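Local coordinates for protein EreC (Klebsiella pneumoniae, PDB 6XCQ) that probably hydrolyses the macrolactone ester of erythromycin and related macrolides, the reaction by which esterases of this family confer macrolide resistance, at residues His70-Ala73 and Glu74-Leu77; Ala205-Gly208 and Glu209-Thr212; Val222-Leu225 and Lys226-Ala230; Ala323-Met326 and Gly327-Leu330. The protein carries 1 engineered substitution. All coordinates share one frame; numbering follows the deposited sequence. Where two conformers were deposited one is given.

Interaction 1. Residues His70-Ala73 and Glu74-Leu77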
ATOM      1  N   HIS A  70       9.109  -6.345   1.528  1.00 15.33           N
ATOM      2  CA  HIS A  70       7.884  -7.123   1.554  1.00 15.82           C
ATOM      3  C   HIS A  70       8.178  -8.535   2.055  1.00 17.94           C
ATOM      4  O   HIS A  70       9.318  -9.014   2.002  1.00 13.97           O
ATOM      5  CB  HIS A  70       7.257  -7.193   0.155  1.00 20.13           C
ATOM      6  CG  HIS A  70       6.683  -5.893  -0.333  1.00 17.07           C
ATOM      7  ND1 HIS A  70       5.882  -5.088   0.448  1.00 20.82           N
ATOM      8  CD2 HIS A  70       6.773  -5.278  -1.537  1.00 20.67           C
ATOM      9  CE1 HIS A  70       5.505  -4.031  -0.251  1.00 23.47           C
ATOM     10  NE2 HIS A  70       6.025  -4.127  -1.461  1.00 19.25           N
ATOM     11  N   PHE A  71       7.130  -9.193   2.569  1.00 12.22           N
ATOM     12  CA  PHE A  71       7.131 -10.639   2.822  1.00 16.07           C
ATOM     13  C   PHE A  71       8.003 -11.038   4.010  1.00 19.74           C
ATOM     14  O   PHE A  71       8.534 -12.152   4.042  1.00 15.05           O
ATOM     15  CB  PHE A  71       7.558 -11.420   1.574  1.00 16.25           C
ATOM     16  CG  PHE A  71       6.852 -10.972   0.311  1.00 17.81           C
ATOM     17  CD1 PHE A  71       5.469 -10.996   0.234  1.00 15.39           C
ATOM     18  CD2 PHE A  71       7.568 -10.519  -0.781  1.00 15.54           C
ATOM     19  CE1 PHE A  71       4.803 -10.590  -0.929  1.00 18.91           C
ATOM     20  CE2 PHE A  71       6.911 -10.099  -1.944  1.00 16.26           C
ATOM     21  CZ  PHE A  71       5.528 -10.138  -2.010  1.00 14.49           C
ATOM     22  N   VAL A  72       8.121 -10.170   5.012  1.00 14.57           N
ATOM     23  CA  VAL A  72       8.981 -10.402   6.174  1.00 15.67           C
ATOM     24  C   VAL A  72       8.107 -10.690   7.386  1.00 16.25           C
ATOM     25  O   VAL A  72       7.192  -9.919   7.695  1.00 18.43           O
ATOM     26  CB  VAL A  72       9.894  -9.193   6.441  1.00 17.55           C
ATOM     27  CG1 VAL A  72      10.632  -9.378   7.743  1.00 13.60           C
ATOM     28  CG2 VAL A  72      10.867  -8.965   5.283  1.00 14.79           C
ATOM     29  N   ALA A  73       8.403 -11.793   8.088  1.00 16.55           N
ATOM     30  CA  ALA A  73       7.587 -12.200   9.232  1.00 17.31           C
ATOM     31  C   ALA A  73       7.649 -11.171  10.352  1.00 13.69           C
ATOM     32  O   ALA A  73       6.622 -10.825  10.948  1.00 13.31           O
ATOM     33  CB  ALA A  73       8.048 -13.565   9.750  1.00 17.43           C
ATOM     34  N   GLU A  74       8.859 -10.686  10.672  1.00 11.31           N
ATOM     35  CA  GLU A  74       9.005  -9.726  11.764  1.00 13.07           C
ATOM     36  C   GLU A  74       8.265  -8.427  11.483  1.00 14.90           C
ATOM     37  O   GLU A  74       7.778  -7.779  12.414  1.00 14.09           O
ATOM     38  CB  GLU A  74      10.489  -9.427  12.017  1.00 16.35           C
ATOM     39  CG  GLU A  74      11.271 -10.578  12.650  1.00 14.60           C
ATOM     40  CD  GLU A  74      11.803 -11.562  11.626  1.00 22.98           C
ATOM     41  OE1 GLU A  74      11.458 -11.447  10.427  1.00 19.93           O
ATOM     42  OE2 GLU A  74      12.577 -12.456  12.016  1.00 22.58           O
ATOM     43  N   PHE A  75       8.167  -8.021  10.213  1.00 15.06           N
ATOM     44  CA  PHE A  75       7.462  -6.781   9.937  1.00 18.47           C
ATOM     45  C   PHE A  75       5.958  -6.953  10.121  1.00 17.38           C
ATOM     46  O   PHE A  75       5.297  -6.026  10.588  1.00 13.10           O
ATOM     47  CB  PHE A  75       7.817  -6.262   8.537  1.00 14.08           C
ATOM     48  CG  PHE A  75       9.237  -5.739   8.430  1.00 13.77           C
ATOM     49  CD1 PHE A  75       9.875  -5.199   9.532  1.00 16.50           C
ATOM     50  CD2 PHE A  75       9.929  -5.802   7.234  1.00 14.55           C
ATOM     51  CE1 PHE A  75      11.174  -4.712   9.438  1.00 15.93           C
ATOM     52  CE2 PHE A  75      11.230  -5.329   7.133  1.00 17.74           C
ATOM     53  CZ  PHE A  75      11.846  -4.776   8.233  1.00 19.13           C
ATOM     54  N   SER A  76       5.405  -8.139   9.825  1.00 13.83           N
ATOM     55  CA  SER A  76       3.990  -8.354  10.131  1.00 16.35           C
ATOM     56  C   SER A  76       3.747  -8.335  11.633  1.00 13.44           C
ATOM     57  O   SER A  76       2.765  -7.742  12.097  1.00 15.91           O
ATOM     58  CB  SER A  76       3.486  -9.662   9.517  1.00 17.48           C
ATOM     59  OG  SER A  76       3.493  -9.581   8.108  1.00 29.81           O
ATOM     60  N   LEU A  77       4.640  -8.954  12.405  1.00 16.01           N
ATOM     61  CA  LEU A  77       4.505  -8.928  13.857  1.00 17.53           C
ATOM     62  C   LEU A  77       4.513  -7.499  14.391  1.00 16.04           C
ATOM     63  O   LEU A  77       3.654  -7.125  15.201  1.00 18.29           O
ATOM     64  CB  LEU A  77       5.626  -9.747  14.504  1.00 14.86           C
ATOM     65  CG  LEU A  77       5.377 -11.252  14.514  1.00 17.68           C
ATOM     66  CD1 LEU A  77       6.628 -12.006  14.980  1.00 15.35           C
ATOM     67  CD2 LEU A  77       4.164 -11.595  15.393  1.00 22.22           C
TER
HETATM   68  O   HOH W   1       4.875 -10.756   6.065  1.00 34.57           O

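Interaction 2. Residues Ala205-Gly208 and Glu209-Thr212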
ATOM      1  N   ALA A 205       2.778  -7.402 -19.195  1.00 38.40           N
ATOM      2  CA  ALA A 205       3.155  -8.190 -20.366  1.00 35.58           C
ATOM      3  C   ALA A 205       1.971  -8.382 -21.313  1.00 31.37           C
ATOM      4  O   ALA A 205       2.131  -8.294 -22.536  1.00 32.29           O
ATOM      5  CB  ALA A 205       3.719  -9.540 -19.925  1.00 34.53           C
ATOM      6  N   LYS A 206       0.771  -8.635 -20.775  1.00 22.34           N
ATOM      7  CA  LYS A 206      -0.403  -8.748 -21.641  1.00 28.47           C
ATOM      8  C   LYS A 206      -0.744  -7.410 -22.295  1.00 32.98           C
ATOM      9  O   LYS A 206      -1.196  -7.372 -23.446  1.00 27.71           O
ATOM     10  CB  LYS A 206      -1.606  -9.268 -20.847  1.00 36.79           C
ATOM     11  CG  LYS A 206      -1.465 -10.689 -20.319  1.00 47.21           C
ATOM     12  CD  LYS A 206      -1.913 -11.705 -21.361  1.00 54.23           C
ATOM     13  CE  LYS A 206      -2.604 -12.903 -20.721  1.00 58.14           C
ATOM     14  NZ  LYS A 206      -4.027 -13.027 -21.190  1.00 44.93           N
ATOM     15  N   TRP A 207      -0.539  -6.306 -21.573  1.00 28.58           N
ATOM     16  CA  TRP A 207      -0.758  -4.975 -22.130  1.00 31.92           C
ATOM     17  C   TRP A 207       0.130  -4.737 -23.348  1.00 31.58           C
ATOM     18  O   TRP A 207      -0.330  -4.248 -24.386  1.00 29.89           O
ATOM     19  CB  TRP A 207      -0.497  -3.925 -21.046  1.00 17.43           C
ATOM     20  CG  TRP A 207      -0.515  -2.476 -21.518  1.00 25.64           C
ATOM     21  CD1 TRP A 207       0.559  -1.692 -21.780  1.00 20.23           C
ATOM     22  CD2 TRP A 207      -1.676  -1.662 -21.756  1.00 20.87           C
ATOM     23  NE1 TRP A 207       0.152  -0.434 -22.177  1.00 22.12           N
ATOM     24  CE2 TRP A 207      -1.219  -0.395 -22.171  1.00 26.33           C
ATOM     25  CE3 TRP A 207      -3.054  -1.888 -21.662  1.00 25.03           C
ATOM     26  CZ2 TRP A 207      -2.094   0.654 -22.488  1.00 26.37           C
ATOM     27  CZ3 TRP A 207      -3.928  -0.849 -21.986  1.00 22.97           C
ATOM     28  CH2 TRP A 207      -3.442   0.407 -22.395  1.00 27.80           C
ATOM     29  N   GLY A 208       1.413  -5.082 -23.235  1.00 28.48           N
ATOM     30  CA  GLY A 208       2.346  -4.919 -24.337  1.00 26.61           C
ATOM     31  C   GLY A 208       2.039  -5.780 -25.543  1.00 32.28           C
ATOM     32  O   GLY A 208       2.553  -5.502 -26.633  1.00 38.08           O
ATOM     33  N   GLU A 209       1.205  -6.811 -25.382  1.00 27.17           N
ATOM     34  CA  GLU A 209       0.795  -7.617 -26.524  1.00 29.09           C
ATOM     35  C   GLU A 209      -0.334  -6.975 -27.328  1.00 40.12           C
ATOM     36  O   GLU A 209      -0.589  -7.397 -28.464  1.00 30.09           O
ATOM     37  CB  GLU A 209       0.388  -9.010 -26.045  1.00 26.62           C
ATOM     38  CG  GLU A 209       1.589  -9.902 -25.751  1.00 47.13           C
ATOM     39  CD  GLU A 209       1.253 -11.080 -24.858  1.00 49.78           C
ATOM     40  OE1 GLU A 209       2.196 -11.680 -24.298  1.00 58.45           O
ATOM     41  OE2 GLU A 209       0.051 -11.405 -24.711  1.00 61.63           O
ATOM     42  N   MET A 210      -1.014  -5.970 -26.774  1.00 26.24           N
ATOM     43  CA  MET A 210      -2.031  -5.257 -27.537  1.00 28.94           C
ATOM     44  C   MET A 210      -1.374  -4.333 -28.557  1.00 23.08           C
ATOM     45  O   MET A 210      -0.276  -3.814 -28.346  1.00 26.14           O
ATOM     46  CB  MET A 210      -2.937  -4.438 -26.607  1.00 22.70           C
ATOM     47  CG  MET A 210      -3.757  -5.257 -25.621  1.00 37.39           C
ATOM     48  SD  MET A 210      -4.781  -4.239 -24.522  1.00 39.02           S
ATOM     49  CE  MET A 210      -5.651  -3.259 -25.738  1.00 31.19           C
ATOM     50  N   GLU A 211      -2.061  -4.128 -29.673  1.00 24.21           N
ATOM     51  CA  GLU A 211      -1.630  -3.118 -30.626  1.00 19.75           C
ATOM     52  C   GLU A 211      -1.706  -1.736 -29.988  1.00 27.41           C
ATOM     53  O   GLU A 211      -2.561  -1.466 -29.144  1.00 32.22           O
ATOM     54  CB  GLU A 211      -2.507  -3.167 -31.884  1.00 32.20           C
ATOM     55  CG  GLU A 211      -2.252  -4.382 -32.764  1.00 50.21           C
ATOM     56  CD  GLU A 211      -0.862  -4.357 -33.387  1.00 74.37           C
ATOM     57  OE1 GLU A 211      -0.040  -5.244 -33.065  1.00 63.52           O
ATOM     58  OE2 GLU A 211      -0.591  -3.445 -34.201  1.00 76.85           O
ATOM     59  N   THR A 212      -0.807  -0.849 -30.414  1.00 26.17           N
ATOM     60  CA  THR A 212      -0.789   0.500 -29.860  1.00 28.47           C
ATOM     61  C   THR A 212      -2.131   1.199 -30.055  1.00 33.14           C
ATOM     62  O   THR A 212      -2.606   1.904 -29.158  1.00 27.94           O
ATOM     63  CB  THR A 212       0.337   1.310 -30.499  1.00 29.13           C
ATOM     64  OG1 THR A 212       1.598   0.748 -30.115  1.00 34.66           O
ATOM     65  CG2 THR A 212       0.290   2.748 -30.034  1.00 34.73           C
TER

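Interaction 3. Residues Val222-Leu225 and Lys226-Ala230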
ATOM      1  N   VAL A 222     -11.526   5.752 -21.773  1.00 16.21           N
ATOM      2  CA  VAL A 222     -11.676   6.030 -20.351  1.00 16.04           C
ATOM      3  C   VAL A 222     -11.746   7.532 -20.108  1.00 16.99           C
ATOM      4  O   VAL A 222     -12.558   8.004 -19.305  1.00 13.02           O
ATOM      5  CB  VAL A 222     -10.545   5.353 -19.551  1.00 18.53           C
ATOM      6  CG1 VAL A 222     -10.479   5.890 -18.152  1.00 16.75           C
ATOM      7  CG2 VAL A 222     -10.788   3.843 -19.493  1.00 16.76           C
ATOM      8  N   THR A 223     -10.928   8.315 -20.819  1.00 15.06           N
ATOM      9  CA  THR A 223     -11.002   9.768 -20.673  1.00 18.16           C
ATOM     10  C   THR A 223     -12.385  10.298 -21.070  1.00 21.44           C
ATOM     11  O   THR A 223     -12.959  11.143 -20.374  1.00 15.43           O
ATOM     12  CB  THR A 223      -9.891  10.424 -21.502  1.00 16.70           C
ATOM     13  OG1 THR A 223      -8.607  10.104 -20.921  1.00 22.32           O
ATOM     14  CG2 THR A 223     -10.041  11.913 -21.529  1.00 13.41           C
ATOM     15  N   ARG A 224     -12.937   9.806 -22.183  0.63 20.69           N
ATOM     16  CA  ARG A 224     -14.281  10.223 -22.582  0.63 18.10           C
ATOM     17  C   ARG A 224     -15.284   9.952 -21.470  0.63 16.12           C
ATOM     18  O   ARG A 224     -16.098  10.819 -21.124  0.63 18.70           O
ATOM     19  CB  ARG A 224     -14.699   9.504 -23.868  0.63 18.71           C
ATOM     20  CG  ARG A 224     -16.005  10.022 -24.495  0.63 25.29           C
ATOM     21  CD  ARG A 224     -17.222   9.174 -24.111  0.63 25.20           C
ATOM     22  NE  ARG A 224     -18.312   9.289 -25.074  0.63 17.30           N
ATOM     23  CZ  ARG A 224     -19.288  10.189 -25.009  0.63 24.73           C
ATOM     24  NH1 ARG A 224     -19.317  11.089 -24.026  0.63 16.78           N
ATOM     25  NH2 ARG A 224     -20.233  10.198 -25.943  0.63 21.84           N
ATOM     26  N   LEU A 225     -15.223   8.757 -20.881  1.00 16.33           N
ATOM     27  CA  LEU A 225     -16.151   8.404 -19.811  1.00 17.35           C
ATOM     28  C   LEU A 225     -15.966   9.294 -18.595  1.00 21.98           C
ATOM     29  O   LEU A 225     -16.945   9.689 -17.958  1.00 16.71           O
ATOM     30  CB  LEU A 225     -15.949   6.946 -19.400  1.00 21.46           C
ATOM     31  CG  LEU A 225     -16.929   5.964 -20.019  1.00 40.02           C
ATOM     32  CD1 LEU A 225     -16.395   4.559 -19.871  1.00 37.70           C
ATOM     33  CD2 LEU A 225     -18.308   6.106 -19.387  1.00 37.79           C
ATOM     34  N   LYS A 226     -14.709   9.568 -18.237  1.00 16.89           N
ATOM     35  CA  LYS A 226     -14.407  10.370 -17.058  1.00 16.47           C
ATOM     36  C   LYS A 226     -14.991  11.769 -17.168  1.00 15.31           C
ATOM     37  O   LYS A 226     -15.510  12.319 -16.188  1.00 14.41           O
ATOM     38  CB  LYS A 226     -12.899  10.472 -16.896  1.00  8.27           C
ATOM     39  CG  LYS A 226     -12.447  11.209 -15.656  1.00 20.87           C
ATOM     40  CD  LYS A 226     -10.939  11.375 -15.685  1.00 28.03           C
ATOM     41  CE  LYS A 226     -10.516  12.720 -15.132  1.00 35.47           C
ATOM     42  NZ  LYS A 226     -10.353  12.665 -13.661  1.00 23.00           N
ATOM     43  N   LEU A 227     -14.858  12.381 -18.342  1.00 13.40           N
ATOM     44  CA  LEU A 227     -15.341  13.746 -18.530  1.00 14.37           C
ATOM     45  C   LEU A 227     -16.865  13.793 -18.642  1.00 14.68           C
ATOM     46  O   LEU A 227     -17.492  14.759 -18.192  1.00 14.02           O
ATOM     47  CB  LEU A 227     -14.686  14.354 -19.773  1.00 17.90           C
ATOM     48  CG  LEU A 227     -13.338  15.084 -19.633  1.00 23.38           C
ATOM     49  CD1 LEU A 227     -12.396  14.384 -18.697  1.00 14.97           C
ATOM     50  CD2 LEU A 227     -12.684  15.261 -20.998  1.00 23.07           C
ATOM     51  N   ARG A 228     -17.480  12.769 -19.224  1.00 17.62           N
ATOM     52  CA  ARG A 228     -18.937  12.742 -19.267  1.00 21.03           C
ATOM     53  C   ARG A 228     -19.515  12.632 -17.860  1.00 16.12           C
ATOM     54  O   ARG A 228     -20.434  13.377 -17.496  1.00 14.37           O
ATOM     55  CB  ARG A 228     -19.436  11.595 -20.147  1.00 18.16           C
ATOM     56  CG  ARG A 228     -20.971  11.503 -20.137  1.00 16.77           C
ATOM     57  CD  ARG A 228     -21.515  10.350 -20.981  1.00 23.07           C
ATOM     58  NE  ARG A 228     -22.950  10.142 -20.773  1.00 18.91           N
ATOM     59  CZ  ARG A 228     -23.917  10.818 -21.399  1.00 27.48           C
ATOM     60  NH1 ARG A 228     -23.620  11.784 -22.266  1.00 19.64           N
ATOM     61  NH2 ARG A 228     -25.192  10.550 -21.134  1.00 18.24           N
ATOM     62  N   LEU A 229     -18.956  11.742 -17.034  1.00 14.70           N
ATOM     63  CA  LEU A 229     -19.513  11.541 -15.699  1.00 18.07           C
ATOM     64  C   LEU A 229     -19.377  12.793 -14.853  1.00 14.26           C
ATOM     65  O   LEU A 229     -20.306  13.168 -14.130  1.00 14.10           O
ATOM     66  CB  LEU A 229     -18.829  10.366 -14.998  1.00 18.64           C
ATOM     67  CG  LEU A 229     -19.482   8.990 -15.152  1.00 36.46           C
ATOM     68  CD1 LEU A 229     -20.591   8.790 -14.140  1.00 39.03           C
ATOM     69  CD2 LEU A 229     -20.016   8.800 -16.557  1.00 41.18           C
ATOM     70  N   ALA A 230     -18.208  13.439 -14.899  1.00 12.53           N
ATOM     71  CA  ALA A 230     -18.040  14.659 -14.122  1.00 17.01           C
ATOM     72  C   ALA A 230     -18.995  15.747 -14.607  1.00 13.76           C
ATOM     73  O   ALA A 230     -19.528  16.518 -13.800  1.00 15.61           O
ATOM     74  CB  ALA A 230     -16.590  15.130 -14.193  1.00 21.75           C
TER

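Interaction 4. Residues Ala323-Met326 and Gly327-Leu330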
ATOM      1  N   ALA A 323      11.488   9.261  -7.750  1.00 21.13           N
ATOM      2  CA  ALA A 323      10.032   9.266  -7.811  1.00 22.98           C
ATOM      3  C   ALA A 323       9.488   9.973  -6.581  1.00 20.13           C
ATOM      4  O   ALA A 323      10.127  10.026  -5.521  1.00 14.41           O
ATOM      5  CB  ALA A 323       9.435   7.866  -7.904  1.00 20.88           C
ATOM      6  N   VAL A 324       8.312  10.555  -6.752  1.00 12.04           N
ATOM      7  CA  VAL A 324       7.598  11.206  -5.663  1.00 15.18           C
ATOM      8  C   VAL A 324       6.736  10.140  -4.991  1.00 21.56           C
ATOM      9  O   VAL A 324       5.900   9.529  -5.670  1.00 19.00           O
ATOM     10  CB  VAL A 324       6.744  12.362  -6.190  1.00 17.27           C
ATOM     11  CG1 VAL A 324       5.903  12.950  -5.075  1.00 15.28           C
ATOM     12  CG2 VAL A 324       7.633  13.419  -6.822  1.00 16.30           C
ATOM     13  N   PRO A 325       6.938   9.850  -3.712  1.00 17.71           N
ATOM     14  CA  PRO A 325       6.134   8.816  -3.051  1.00 14.82           C
ATOM     15  C   PRO A 325       4.795   9.361  -2.594  1.00 12.31           C
ATOM     16  O   PRO A 325       4.603  10.567  -2.450  1.00 15.07           O
ATOM     17  CB  PRO A 325       6.984   8.423  -1.838  1.00 12.29           C
ATOM     18  CG  PRO A 325       7.739   9.686  -1.530  1.00 15.78           C
ATOM     19  CD  PRO A 325       7.969  10.408  -2.821  1.00 14.15           C
ATOM     20  N   MET A 326       3.875   8.427  -2.330  1.00 12.91           N
ATOM     21  CA  MET A 326       2.583   8.782  -1.748  1.00 17.55           C
ATOM     22  C   MET A 326       2.745   9.687  -0.525  1.00 17.14           C
ATOM     23  O   MET A 326       2.050  10.699  -0.387  1.00 13.39           O
ATOM     24  CB  MET A 326       1.820   7.509  -1.376  1.00 12.87           C
ATOM     25  CG  MET A 326       0.550   7.767  -0.569  1.00 16.48           C
ATOM     26  SD  MET A 326      -0.145   6.268   0.170  1.00 17.51           S
ATOM     27  CE  MET A 326       1.111   5.844   1.376  1.00 17.67           C
ATOM     28  N   GLY A 327       3.677   9.350   0.371  1.00 14.40           N
ATOM     29  CA  GLY A 327       3.831  10.136   1.589  1.00 15.27           C
ATOM     30  C   GLY A 327       4.182  11.597   1.348  1.00 15.38           C
ATOM     31  O   GLY A 327       3.813  12.465   2.145  1.00 13.78           O
ATOM     32  N   GLN A 328       4.896  11.895   0.259  1.00 14.12           N
ATOM     33  CA  GLN A 328       5.265  13.281  -0.010  1.00 16.16           C
ATOM     34  C   GLN A 328       4.036  14.100  -0.383  1.00 20.73           C
ATOM     35  O   GLN A 328       3.939  15.280  -0.020  1.00 19.72           O
ATOM     36  CB  GLN A 328       6.334  13.362  -1.112  1.00 12.05           C
ATOM     37  CG  GLN A 328       6.868  14.797  -1.377  1.00 15.56           C
ATOM     38  CD  GLN A 328       8.098  14.855  -2.285  1.00 19.08           C
ATOM     39  OE1 GLN A 328       8.596  13.830  -2.753  1.00 18.44           O
ATOM     40  NE2 GLN A 328       8.599  16.071  -2.530  1.00 19.53           N
ATOM     41  N   HIS A 329       3.077  13.486  -1.090  1.00 16.41           N
ATOM     42  CA  HIS A 329       1.796  14.146  -1.329  1.00 18.24           C
ATOM     43  C   HIS A 329       1.051  14.365  -0.018  1.00 21.28           C
ATOM     44  O   HIS A 329       0.584  15.471   0.270  1.00 17.21           O
ATOM     45  CB  HIS A 329       0.920  13.317  -2.284  1.00 16.69           C
ATOM     46  CG  HIS A 329       1.454  13.190  -3.679  1.00 15.18           C
ATOM     47  ND1 HIS A 329       1.105  14.055  -4.693  1.00 12.66           N
ATOM     48  CD2 HIS A 329       2.291  12.279  -4.233  1.00 12.82           C
ATOM     49  CE1 HIS A 329       1.699  13.680  -5.813  1.00 15.25           C
ATOM     50  NE2 HIS A 329       2.424  12.602  -5.562  1.00 12.74           N
ATOM     51  N   LEU A 330       0.921  13.309   0.788  1.00 15.72           N
ATOM     52  CA  LEU A 330       0.176  13.412   2.036  1.00 12.58           C
ATOM     53  C   LEU A 330       0.805  14.398   3.006  1.00 16.31           C
ATOM     54  O   LEU A 330       0.088  15.074   3.756  1.00 22.02           O
ATOM     55  CB  LEU A 330       0.073  12.036   2.688  1.00 13.79           C
ATOM     56  CG  LEU A 330      -0.749  11.014   1.912  1.00 18.71           C
ATOM     57  CD1 LEU A 330      -0.725   9.669   2.670  1.00 15.96           C
ATOM     58  CD2 LEU A 330      -2.187  11.541   1.691  1.00 15.69           C
TER
HETATM   59  O   HOH W   2       3.451  10.501  -6.357  1.00 17.79           O

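Interaction 1. Residues His70-Ala73 and Glu74-Leu77
A chi1 of 172° at Val72, which puts CG1 anti to the backbone N, sets both methyls beside the Phe75 ring around CD2 and CE2; CB itself faces the ring because its bond from CA points toward the helix. The two side chains meet obliquely, Val72 CB lying 3.5 Å from Phe75 CD2. Val72 CG1 also touches the Glu74 carboxylate, 3.5 Å from Glu74 OE1. That oxygen comes back over the start of the helix because the Glu74 chain is bent at chi2 (86°), and the turn delivers the carboxylate to Ser429 OG and Gly431 N, which hydrogen-bond its OE2 and OE1.

Val72 is the N-cap residue of helix 73-90. Its carbonyl oxygen receives two weak bonds, from Phe75 N and Ser76 N, both at 3.3 Å. The regular ladder is established one residue later, where Leu77 N meets Ala73 O at 3.1 Å with an angle of 165°. A water adds a third bond to the N-cap carbonyl, donating to Val72 O at 3.0 Å and accepting from Ser76 OG at 2.7 Å.

The N-cap carbonyl is thus shared among three donors, while the Val72-Phe75 apolar contact and the Glu74 carboxylate bonded to Ser429 and Gly431 flank the turn. The Glu74 carboxylate near the helix N-terminus would probably also be stabilised by the helix dipole.

Interaction 2. Residues Ala205-Gly208 and Glu209-Thr212
The indole of Trp207 is met obliquely by the sulfur of Met210: SD lies 4.9 Å from the centroid of the six-membered ring, 45° off the ring normal, and Met210 SD approaches Trp207 CE3 most closely, at 4.1 Å. This is a Met-aromatic contact made across the end of a helix. It depends on Trp207 CG standing anti to the backbone N (chi1 173°) and on a Met210 chain extended as far as SD, which together bring the sulfur beside CE3.

Backbone bonds close the turn. Met210 N donates to Trp207 O at 3.0 Å, and Glu209 N is divided between Lys206 O at 3.1 Å and a weak bond to Ala205 O at 3.3 Å, as the chain tightens into i to i+3 bonding. The Glu209 side chain crosses that of Lys206 obliquely, Glu209 OE2 lying 3.9 Å from Lys206 CD, while Lys206 NZ forms its salt bridge with Asp196.

Trp207 is packed against Leu259, Leu262, Arg263 and Arg266 of helix 244-267 and against Ile219 of helix 212-231, and its carbonyl also accepts from Gln215. The turn joins helix 200-208 to helix 212-231, with its indole wedged among these helices.

Interaction 3. Residues Val222-Leu225 and Lys226-Ala230
Lys226 N reaches Val222 O at 2.9 Å and opens an unbroken succession of four i to i+4 bonds within the helix. Leu227 N to Thr223 O follows at 3.0 Å, then Arg228 N to Arg224 O at 3.1 Å and Leu229 N to Leu225 O at 3.0 Å. Two side chains of the same stretch carry strong polar links that point out of it: Lys226 NZ forms a salt bridge with Glu253, and Arg228 NE another with Asp178.

Arg224 and Arg228 run side by side in the same direction, each with CG anti to the backbone N. Arg224 bends at chi2 while Arg228 stays extended to NE. In one of the two conformers of Arg224 this leaves Arg224 NH1 3.8 Å from Arg228 CD, with the guanidinium planes almost perpendicular, a contact that is therefore tentative.

On the buried side Leu225 CD2 and Leu229 CD2 approach to 4.3 Å, and Leu229 CD2 also covers Leu225 O, at 3.5 Å.

This side of helix 212-231 is clasped by two others. Leu225 packs on His184, Val185 and Leu188 of helix 182-191, Leu229 on Ile252 of helix 244-267, and Val222 touches both, so that the leucines occupy a helical-bundle interior while Lys226 and Arg228 bond to Glu253 and Asp178 at its margins.

Interaction 4. Residues Ala323-Met326 and Gly327-Leu330
Val324 CG1 sits in the angle between two polar side chains, 3.5 Å from His329 NE2 and 3.7 Å from Gln328 OE1, the Val324 side chain crossing each at about a right angle. Gln328 is fully extended, with CG anti to the backbone N (chi1 -175°), and this lays its amide oxygen against the pyrrolidine ring, where Gln328 OE1 lies 3.5 Å from Pro325 CD. The imidazole of His329 has Pro325 O near its plane at the edge, 3.4 Å from His329 CD2. A water joins the ring to the preceding loop, donating to Val324 O at 2.7 Å and lying a short 2.5 Å from His329 NE2.

Pro325 is the N-cap residue. Its carbonyl accepts a weak bond from Gln328 N, and the full helical bond comes next, Leu330 N to Met326 O at 3.1 Å and nearly straight at 168°. Beside it, Met326 CG and Leu330 CD1 touch obliquely at 4.0 Å.

Asp282 and Ser279, on helix 279-295, hold Met326 N and Val324 N, fixing the chain as it leaves strand 320-323. Met326 packs on Ala286 of that helix and, with Leu330, on Leu303 of strand 301-304, so helix 326-330 is seated between helix 279-295 and the central sheet.

Interactions 1 and 4 lie nearer the middle of the protein, 23 Å apart between centres, beside the mixed sheet; interactions 2 and 3 belong to the peripheral helices. Both 1 and 4 are helix starts, with weak first bonds at the N-cap carbonyl and a bridging water. Interaction 2 is by contrast a helix ending, bonded i to i+3, and interaction 3 an uninterrupted helical middle. Interactions 2 and 3 both pack on helix 244-267, and helix 200-208 leads into helix 212-231. Their exposed sides carry charged chains and their buried sides a tryptophan or leucines, whereas in 1 and 4 polar and apolar groups intermingle.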